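Local coordinates for 3-hydroxyisobutyrate dehydrogenase (Salmonella typhimurium, PDB 3G0O), which probably catalyses the oxidation of L-threonate to 2-dehydro-L-erythronate, using NAD(+) in preference to NADP(+), at residues V72-A75 with A76-R79; I104-A107 with D108-I112; D233-Y236 with T237-A241. All coordinates share one frame; numbering follows the deposited sequence.

Contacts 1 and 2 are neighbouring helix starts in the nucleotide-binding domain, their centres about 11 Å apart. Arg79 of contact 1 joins them: its NH2 makes salt bridges to Asp108 OD1 at 2.8 Å and Glu111 OE1 at 3.1 Å. Both start near the predicted active-site residue Lys179, with side-chain separations of about 8 Å for Ile104 and about 10 Å for Val73. Contact 3 belongs to the helical C-terminal domain, its centre about 23 Å from that of contact 1 and about 30 Å from that of contact 2. The Arg239 side chain of contact 3 is about 6 Å from a bound L(+)-tartaric acid, and the Val73 side chain about 11 Å.

Contact 1: V72-A75 with A76-R79; sequences VVNA and AQVR
Val72 and Val78 press methyl against methyl, CG2 to CG2 at 3.4 Å, closer than carbon pairs usually come. This is the tight side of the turn: Val78 is buried, and its own CG2 also lies 3.2 Å from Asn74 O, the carbonyl that accepts the hydrogen bond of Val78 N. Asn74 is the N-cap of the helix. With chi1 at 55°, its CG sits between the backbone N and the carbonyl carbon, which folds the amide back over the open end of the helix. OD1 then accepts from Gln77 N at 2.8 Å, the donor lying nearly in line with the CG-OD1 bond. The next carbonyl, Ala75 O, accepts from Arg79 N, and the regular helical pattern is under way. The outer side is looser. Gln77 reaches back as an extended chain past Asn74, the two amide planes 74° apart, and no direct bond ties it to the residues before the cap. A water does so instead, donating to Gln77 OE1 at 2.6 Å and accepting from Val73 N at 3.0 Å. The whole is an asparagine N-cap at the start of helix 75-82, after the loop that follows strand 67-70 in a Rossmann-type domain.

Contact 2: I104-A107 with D108-I112; sequences ISSA and DAQEI
Ser106 O is gripped twice by Gln110: the backbone N bonds to it at 3.0 Å, and the side-chain NE2 approaches it at 3.3 Å in a weak bond. The same NE2 makes a better bond to Ser106 OG at 2.9 Å, and that oxygen lies only 6° out of the amide plane of Gln110. Ser106 can present its hydroxyl there because OG stands anti to its backbone N (chi1 -177°), and Gln110 comes back extended along the outside of the turn. Ser105 is the N-cap of helix 106-117, which crosses from strand 97-100 to strand 122-129 in a beta-alpha-beta unit. Its OG accepts from Asp108 N at 3.0 Å, while its carbonyl takes Ala109 N. Asp108 answers as the third helical residue would in a capping box, but through a water: OD2 accepts from it at 2.8 Å, and the water accepts from Ser105 N. The other carboxylate oxygen, OD1, forms a salt bridge with Arg79 of helix 75-82, so the group is held from two directions and its negative charge is probably stabilised. On the buried side Ile104 turns its CB toward the helix, its CD1 reaching Ala109 CB at 3.9 Å and Ile112 CD1 at 4.1 Å. Ala75 and Ser176 also touch Ile104, from helices 75-82 and 174-202.

Contact 3: D233-Y236 with T237-A241; sequences DGDY and TPRSA
Asp235 and Thr237 carry most of this turn, and one carboxylate oxygen does the main work. Asp235 OD1 accepts from Thr237 OG1 at 2.6 Å, using the lone pair on the side of OD2, and from Thr237 N at 3.1 Å, which meets it from above the carboxylate, 59° out of its plane. The bond from the backbone N two residues ahead makes this an Asx turn, and the threonine hydroxyl adds a second bond to the same oxygen. Asp235 has its CG swung opposite the backbone N (chi1 175°), which carries the carboxylate forward over the following residues. Its second oxygen, OD2, faces Arg239: NH2 lies 2.8 Å away in a salt bridge whose hydrogen bond is weak because it is strongly bent; the carboxylate and guanidinium planes lie 51° apart. Two backbone oxygens hold the arginine as well. NH1 donates to Asp235 O at 3.0 Å, from above that carbonyl's plane, and to Thr237 O at 2.8 Å, in the carbonyl plane and on a lone pair. A bend at chi2 curls the side chain back to make these bonds, so that one guanidinium spans both ends of the turn and probably offsets part of the aspartate's charge. Between Asp235 and Thr237, the CB of Tyr236 leaves the chain away from the turn, and its ring touches Val231 and Ile290 and forms a cation-pi pair with Lys291. The loop follows helix 222-232, which ends in a Schellman motif at Gly234, and leads into helix 242-258; His230 of the first helix packs against Arg239.

Contact 1: V72-A75 with A76-R79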
loop_
_atom_site.group_PDB
_atom_site.type_symbol
_atom_site.label_atom_id
_atom_site.label_comp_id
_atom_site.label_asym_id
_atom_site.label_seq_id
_atom_site.Cartn_x
_atom_site.Cartn_y
_atom_site.Cartn_z
ATOM N N VAL A 72 -15.105 13.446 -14.470
ATOM C CA VAL A 72 -15.931 14.017 -13.420
ATOM C C VAL A 72 -16.132 13.033 -12.268
ATOM O O VAL A 72 -15.791 11.855 -12.372
ATOM C CB VAL A 72 -17.301 14.469 -13.975
ATOM C CG1 VAL A 72 -17.095 15.585 -14.989
ATOM C CG2 VAL A 72 -18.027 13.296 -14.614
ATOM N N VAL A 73 -16.699 13.531 -11.177
ATOM C CA VAL A 73 -16.912 12.737 -9.973
ATOM C C VAL A 73 -17.882 11.564 -10.064
ATOM O O VAL A 73 -17.567 10.465 -9.604
ATOM C CB VAL A 73 -17.356 13.650 -8.797
ATOM C CG1 VAL A 73 -17.644 12.817 -7.562
ATOM C CG2 VAL A 73 -16.270 14.668 -8.497
ATOM N N ASN A 74 -19.050 11.774 -10.657
ATOM C CA ASN A 74 -20.030 10.695 -10.715
ATOM C C ASN A 74 -20.851 10.587 -11.994
ATOM O O ASN A 74 -20.750 11.421 -12.896
ATOM C CB ASN A 74 -20.983 10.825 -9.528
ATOM C CG ASN A 74 -21.633 12.185 -9.471
ATOM O OD1 ASN A 74 -22.226 12.640 -10.449
ATOM N ND2 ASN A 74 -21.523 12.848 -8.329
ATOM N N ALA A 75 -21.678 9.546 -12.043
ATOM C CA ALA A 75 -22.541 9.272 -13.185
ATOM C C ALA A 75 -23.513 10.412 -13.445
ATOM O O ALA A 75 -23.799 10.749 -14.598
ATOM C CB ALA A 75 -23.315 7.981 -12.952
ATOM N N ALA A 76 -24.029 10.999 -12.370
ATOM C CA ALA A 76 -24.976 12.096 -12.504
ATOM C C ALA A 76 -24.336 13.216 -13.315
ATOM O O ALA A 76 -24.962 13.784 -14.210
ATOM C CB ALA A 76 -25.388 12.602 -11.130
ATOM N N GLN A 77 -23.081 13.522 -13.003
ATOM C CA GLN A 77 -22.363 14.571 -13.708
ATOM C C GLN A 77 -22.017 14.166 -15.141
ATOM O O GLN A 77 -21.963 15.013 -16.033
ATOM C CB GLN A 77 -21.104 14.959 -12.928
ATOM C CG GLN A 77 -21.400 15.857 -11.727
ATOM C CD GLN A 77 -20.200 16.070 -10.821
ATOM O OE1 GLN A 77 -19.075 16.253 -11.287
ATOM N NE2 GLN A 77 -20.440 16.065 -9.514
ATOM N N VAL A 78 -21.785 12.876 -15.367
ATOM C CA VAL A 78 -21.480 12.407 -16.715
ATOM C C VAL A 78 -22.732 12.608 -17.560
ATOM O O VAL A 78 -22.668 13.133 -18.672
ATOM C CB VAL A 78 -21.099 10.908 -16.737
ATOM C CG1 VAL A 78 -20.884 10.450 -18.174
ATOM C CG2 VAL A 78 -19.834 10.674 -15.923
ATOM N N ARG A 79 -23.873 12.192 -17.019
ATOM C CA ARG A 79 -25.139 12.333 -17.719
ATOM C C ARG A 79 -25.493 13.791 -17.998
ATOM O O ARG A 79 -26.075 14.097 -19.039
ATOM C CB ARG A 79 -26.266 11.668 -16.924
ATOM C CG ARG A 79 -26.205 10.146 -16.921
ATOM C CD ARG A 79 -27.504 9.559 -16.400
ATOM N NE ARG A 79 -27.654 8.155 -16.779
ATOM C CZ ARG A 79 -27.147 7.130 -16.102
ATOM N NH1 ARG A 79 -26.453 7.338 -14.990
ATOM N NH2 ARG A 79 -27.330 5.893 -16.545
HETATM O O HOH W 1 -16.496 16.471 -11.034
#

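Contact 2: I104-A107 with D108-I112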
loop_
_atom_site.group_PDB
_atom_site.type_symbol
_atom_site.label_atom_id
_atom_site.label_comp_id
_atom_site.label_asym_id
_atom_site.label_seq_id
_atom_site.Cartn_x
_atom_site.Cartn_y
_atom_site.Cartn_z
ATOM N N ILE A 104 -18.165 5.090 -12.008
ATOM C CA ILE A 104 -19.573 4.745 -12.107
ATOM C C ILE A 104 -19.820 3.235 -12.095
ATOM O O ILE A 104 -18.893 2.439 -12.218
ATOM C CB ILE A 104 -20.160 5.360 -13.403
ATOM C CG1 ILE A 104 -19.552 4.687 -14.640
ATOM C CG2 ILE A 104 -19.869 6.850 -13.437
ATOM C CD1 ILE A 104 -20.014 5.286 -15.971
ATOM N N SER A 105 -21.082 2.845 -11.961
ATOM C CA SER A 105 -21.434 1.436 -11.935
ATOM C C SER A 105 -21.328 0.862 -13.339
ATOM O O SER A 105 -21.332 1.603 -14.327
ATOM C CB SER A 105 -22.863 1.252 -11.432
ATOM O OG SER A 105 -23.791 1.701 -12.403
ATOM N N SER A 106 -21.221 -0.458 -13.423
ATOM C CA SER A 106 -21.145 -1.130 -14.710
ATOM C C SER A 106 -22.446 -0.890 -15.469
ATOM O O SER A 106 -22.442 -0.675 -16.687
ATOM C CB SER A 106 -20.938 -2.627 -14.519
ATOM O OG SER A 106 -20.806 -3.276 -15.768
ATOM N N ALA A 107 -23.561 -0.920 -14.743
ATOM C CA ALA A 107 -24.867 -0.700 -15.357
ATOM C C ALA A 107 -24.922 0.684 -16.005
ATOM O O ALA A 107 -25.380 0.820 -17.136
ATOM C CB ALA A 107 -25.969 -0.834 -14.305
ATOM N N ASP A 108 -24.457 1.705 -15.288
ATOM C CA ASP A 108 -24.469 3.060 -15.828
ATOM C C ASP A 108 -23.579 3.198 -17.060
ATOM O O ASP A 108 -23.936 3.886 -18.021
ATOM C CB ASP A 108 -24.046 4.073 -14.767
ATOM C CG ASP A 108 -25.187 4.453 -13.834
ATOM O OD1 ASP A 108 -26.348 4.500 -14.293
ATOM O OD2 ASP A 108 -24.927 4.724 -12.646
ATOM N N ALA A 109 -22.418 2.548 -17.038
ATOM C CA ALA A 109 -21.515 2.598 -18.181
ATOM C C ALA A 109 -22.197 1.989 -19.411
ATOM O O ALA A 109 -22.076 2.505 -20.527
ATOM C CB ALA A 109 -20.230 1.846 -17.872
ATOM N N GLN A 110 -22.911 0.886 -19.206
ATOM C CA GLN A 110 -23.606 0.220 -20.303
ATOM C C GLN A 110 -24.791 1.047 -20.810
ATOM O O GLN A 110 -25.015 1.145 -22.016
ATOM C CB GLN A 110 -24.078 -1.164 -19.857
ATOM C CG GLN A 110 -22.937 -2.129 -19.568
ATOM C CD GLN A 110 -23.409 -3.423 -18.935
ATOM O OE1 GLN A 110 -24.249 -4.126 -19.489
ATOM N NE2 GLN A 110 -22.867 -3.743 -17.765
ATOM N N GLU A 111 -25.542 1.641 -19.887
ATOM C CA GLU A 111 -26.689 2.468 -20.249
ATOM C C GLU A 111 -26.239 3.692 -21.052
ATOM O O GLU A 111 -26.852 4.056 -22.061
ATOM C CB GLU A 111 -27.421 2.921 -18.988
ATOM C CG GLU A 111 -28.194 1.811 -18.286
ATOM C CD GLU A 111 -28.564 2.165 -16.851
ATOM O OE1 GLU A 111 -28.986 3.316 -16.606
ATOM O OE2 GLU A 111 -28.439 1.285 -15.971
ATOM N N ILE A 112 -25.162 4.320 -20.596
ATOM C CA ILE A 112 -24.615 5.496 -21.257
ATOM C C ILE A 112 -24.068 5.141 -22.633
ATOM O O ILE A 112 -24.236 5.899 -23.589
ATOM C CB ILE A 112 -23.484 6.122 -20.406
ATOM C CG1 ILE A 112 -24.068 6.662 -19.098
ATOM C CG2 ILE A 112 -22.774 7.218 -21.191
ATOM C CD1 ILE A 112 -23.032 7.126 -18.098
HETATM O O HOH W 2 -22.912 4.859 -10.670
#

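Contact 3: D233-Y236 with T237-A241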
loop_
_atom_site.group_PDB
_atom_site.type_symbol
_atom_site.label_atom_id
_atom_site.label_comp_id
_atom_site.label_asym_id
_atom_site.label_seq_id
_atom_site.Cartn_x
_atom_site.Cartn_y
_atom_site.Cartn_z
ATOM N N ASP A 233 1.408 17.173 8.075
ATOM C CA ASP A 233 1.409 18.623 7.919
ATOM C C ASP A 233 0.163 19.285 8.497
ATOM O O ASP A 233 0.061 20.510 8.513
ATOM C CB ASP A 233 1.545 19.004 6.441
ATOM C CG ASP A 233 2.875 18.578 5.846
ATOM O OD1 ASP A 233 3.897 18.664 6.554
ATOM O OD2 ASP A 233 2.897 18.170 4.666
ATOM N N GLY A 234 -0.780 18.478 8.977
ATOM C CA GLY A 234 -1.999 19.033 9.546
ATOM C C GLY A 234 -2.801 19.871 8.564
ATOM O O GLY A 234 -3.504 20.806 8.956
ATOM N N ASP A 235 -2.699 19.538 7.281
ATOM C CA ASP A 235 -3.421 20.266 6.249
ATOM C C ASP A 235 -4.528 19.404 5.641
ATOM O O ASP A 235 -4.274 18.557 4.783
ATOM C CB ASP A 235 -2.440 20.732 5.169
ATOM C CG ASP A 235 -3.134 21.387 3.996
ATOM O OD1 ASP A 235 -4.229 21.958 4.196
ATOM O OD2 ASP A 235 -2.574 21.341 2.881
ATOM N N TYR A 236 -5.760 19.625 6.092
ATOM C CA TYR A 236 -6.893 18.857 5.597
ATOM C C TYR A 236 -7.640 19.540 4.461
ATOM O O TYR A 236 -8.817 19.260 4.216
ATOM C CB TYR A 236 -7.834 18.523 6.762
ATOM C CG TYR A 236 -7.171 17.604 7.761
ATOM C CD1 TYR A 236 -7.001 16.247 7.480
ATOM C CD2 TYR A 236 -6.615 18.108 8.941
ATOM C CE1 TYR A 236 -6.290 15.417 8.338
ATOM C CE2 TYR A 236 -5.897 17.287 9.807
ATOM C CZ TYR A 236 -5.736 15.943 9.495
ATOM O OH TYR A 236 -4.993 15.136 10.325
ATOM N N THR A 237 -6.944 20.442 3.770
ATOM C CA THR A 237 -7.516 21.131 2.619
ATOM C C THR A 237 -7.850 19.987 1.666
ATOM O O THR A 237 -7.010 19.131 1.404
ATOM C CB THR A 237 -6.480 22.065 1.956
ATOM O OG1 THR A 237 -6.137 23.117 2.865
ATOM C CG2 THR A 237 -7.042 22.670 0.683
ATOM N N PRO A 238 -9.078 19.958 1.136
ATOM C CA PRO A 238 -9.487 18.888 0.222
ATOM C C PRO A 238 -8.816 18.786 -1.147
ATOM O O PRO A 238 -8.880 19.712 -1.953
ATOM C CB PRO A 238 -10.993 19.109 0.095
ATOM C CG PRO A 238 -11.107 20.605 0.190
ATOM C CD PRO A 238 -10.175 20.920 1.344
ATOM N N ARG A 239 -8.156 17.656 -1.390
ATOM C CA ARG A 239 -7.553 17.386 -2.687
ATOM C C ARG A 239 -8.622 16.482 -3.284
ATOM O O ARG A 239 -9.072 16.672 -4.412
ATOM C CB ARG A 239 -6.237 16.610 -2.559
ATOM C CG ARG A 239 -5.011 17.451 -2.230
ATOM C CD ARG A 239 -5.012 17.937 -0.797
ATOM N NE ARG A 239 -3.695 18.439 -0.408
ATOM C CZ ARG A 239 -3.363 18.790 0.829
ATOM N NH1 ARG A 239 -4.257 18.699 1.806
ATOM N NH2 ARG A 239 -2.134 19.220 1.093
ATOM N N SER A 240 -9.017 15.497 -2.481
ATOM C CA SER A 240 -10.066 14.540 -2.814
ATOM C C SER A 240 -10.825 14.403 -1.489
ATOM O O SER A 240 -10.247 14.005 -0.480
ATOM C CB SER A 240 -9.462 13.201 -3.233
ATOM O OG SER A 240 -10.461 12.373 -3.801
ATOM N N ALA A 241 -12.113 14.740 -1.500
ATOM C CA ALA A 241 -12.932 14.737 -0.289
ATOM C C ALA A 241 -13.369 13.411 0.327
ATOM O O ALA A 241 -13.453 12.380 -0.343
ATOM C CB ALA A 241 -14.163 15.603 -0.513
#